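Local coordinates for outer membrane protein YopM (PDB 1JL5) that is a leucine-rich repeat effector and virulence factor of Yersinia pestis that probably alters host cell physiology to promote bacterial survival in host tissues, at residues 155-161 with 174-179. Sequence-based numbering, arbitrary orientation.
Sequences LKIIDVD and SLEFIA
Consecutive rungs of the leucine-rich repeat solenoid meet here, strand 157-159 of LRR 5 pairing in parallel with strand 177-179 of LRR 6. The ladder starts at Lys-156 O, which accepts two backbone N-H hydrogen bonds, from Glu-176 N at 2.6 Å, on a lone pair in the carbonyl plane, and from Phe-177 N at 2.8 Å, nearly in line with the C=O bond. Ile-158 then uses both its polar backbone atoms, its N donating to Phe-177 O and its O accepting from Ala-179 N, before Val-160 N closes the series on Ala-179 O (2.6 Å).

On one face, Ile-157 CG2 reaches Phe-177 CD1 at 3.5 Å, approaching the ring obliquely; the phenylalanine's CG is anti to its own N (chi1 172°), which leans the ring toward the C-terminal end of the strand, with Ile-158 O near its plane at the edge. Farther on, Asp-159 OD1 lies 3.5 Å from Ala-179 CB and accepts from Asp-161 N, forming an Asx turn as the chain leaves the strand. The buried opposite face joins Ile-158 CG2 to Ile-178 CG1 (3.7 Å).

Strand 135-137 flanks Ile-157 through Tyr-135, while Phe-177 packs on Ala-199 and Tyr-201 of strand 199-201, continuing the stack of repeats on either side.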
# COMPACT_ATOMS: atom_id res chain seq x y z
N LEU A 155 -15.21 22.05 33.85
CA LEU A 155 -14.42 21.37 32.83
C LEU A 155 -15.04 20.01 32.55
O LEU A 155 -14.88 19.08 33.34
CB LEU A 155 -12.98 21.18 33.30
CG LEU A 155 -11.89 21.75 32.39
CD1 LEU A 155 -10.57 21.10 32.74
CD2 LEU A 155 -12.24 21.51 30.93
N LYS A 156 -15.73 19.90 31.42
CA LYS A 156 -16.38 18.65 31.05
C LYS A 156 -15.54 17.87 30.04
O LYS A 156 -15.43 16.65 30.12
CB LYS A 156 -17.76 18.93 30.45
CG LYS A 156 -18.72 19.66 31.38
CD LYS A 156 -19.97 20.11 30.64
CE LYS A 156 -20.84 21.02 31.51
NZ LYS A 156 -20.05 22.10 32.19
N ILE A 157 -14.96 18.59 29.08
CA ILE A 157 -14.16 17.95 28.06
C ILE A 157 -12.72 18.45 28.06
O ILE A 157 -12.47 19.65 27.95
CB ILE A 157 -14.74 18.18 26.64
CG1 ILE A 157 -16.10 17.51 26.50
CG2 ILE A 157 -13.79 17.62 25.59
CD1 ILE A 157 -17.22 18.27 27.12
N ILE A 158 -11.79 17.53 28.22
CA ILE A 158 -10.38 17.86 28.19
C ILE A 158 -9.80 17.06 27.04
O ILE A 158 -9.80 15.83 27.07
CB ILE A 158 -9.62 17.45 29.47
CG1 ILE A 158 -9.91 18.42 30.62
CG2 ILE A 158 -8.12 17.44 29.20
CD1 ILE A 158 -11.35 18.51 30.99
N ASP A 159 -9.33 17.77 26.03
CA ASP A 159 -8.71 17.11 24.90
C ASP A 159 -7.30 17.63 24.84
O ASP A 159 -7.06 18.72 24.33
CB ASP A 159 -9.44 17.44 23.60
CG ASP A 159 -8.84 16.72 22.42
OD1 ASP A 159 -7.80 16.04 22.60
OD2 ASP A 159 -9.40 16.83 21.31
N VAL A 160 -6.37 16.87 25.39
CA VAL A 160 -4.97 17.24 25.39
C VAL A 160 -4.24 16.19 24.57
O VAL A 160 -3.04 15.98 24.73
CB VAL A 160 -4.40 17.29 26.80
CG1 VAL A 160 -5.12 18.36 27.60
CG2 VAL A 160 -4.55 15.93 27.46
N ASP A 161 -4.99 15.52 23.71
CA ASP A 161 -4.43 14.49 22.86
C ASP A 161 -3.28 15.07 22.05
O ASP A 161 -3.29 16.25 21.70
CB ASP A 161 -5.50 13.94 21.92
CG ASP A 161 -4.92 13.04 20.84
OD1 ASP A 161 -4.30 13.57 19.90
OD2 ASP A 161 -5.09 11.80 20.94
N SER A 174 -16.08 17.29 37.33
CA SER A 174 -16.97 17.63 36.23
C SER A 174 -16.54 16.96 34.93
O SER A 174 -17.30 16.93 33.96
CB SER A 174 -16.99 19.14 36.02
OG SER A 174 -15.68 19.63 35.82
N LEU A 175 -15.33 16.42 34.92
CA LEU A 175 -14.80 15.79 33.72
C LEU A 175 -15.71 14.70 33.18
O LEU A 175 -16.00 13.72 33.86
CB LEU A 175 -13.41 15.22 34.00
CG LEU A 175 -12.69 14.74 32.73
CD1 LEU A 175 -12.66 15.86 31.74
CD2 LEU A 175 -11.29 14.28 33.06
N GLU A 176 -16.14 14.86 31.94
CA GLU A 176 -17.00 13.88 31.31
C GLU A 176 -16.21 13.20 30.21
O GLU A 176 -16.47 12.06 29.84
CB GLU A 176 -18.22 14.54 30.68
CG GLU A 176 -18.90 15.57 31.54
CD GLU A 176 -20.24 15.97 30.98
OE1 GLU A 176 -20.36 16.05 29.74
OE2 GLU A 176 -21.18 16.20 31.77
N PHE A 177 -15.24 13.93 29.69
CA PHE A 177 -14.45 13.42 28.59
C PHE A 177 -13.04 13.93 28.63
O PHE A 177 -12.79 15.13 28.73
CB PHE A 177 -15.13 13.82 27.28
CG PHE A 177 -14.32 13.52 26.05
CD1 PHE A 177 -13.14 14.21 25.78
CD2 PHE A 177 -14.76 12.58 25.12
CE1 PHE A 177 -12.42 13.98 24.61
CE2 PHE A 177 -14.04 12.33 23.95
CZ PHE A 177 -12.87 13.04 23.70
N ILE A 178 -12.10 13.00 28.57
CA ILE A 178 -10.71 13.39 28.52
C ILE A 178 -9.98 12.55 27.49
O ILE A 178 -10.01 11.32 27.52
CB ILE A 178 -9.99 13.25 29.87
CG1 ILE A 178 -8.56 13.78 29.71
CG2 ILE A 178 -10.01 11.81 30.35
CD1 ILE A 178 -7.81 13.95 31.00
N ALA A 179 -9.39 13.25 26.53
CA ALA A 179 -8.61 12.62 25.49
C ALA A 179 -7.22 13.11 25.82
O ALA A 179 -6.94 14.31 25.76
CB ALA A 179 -9.05 13.11 24.12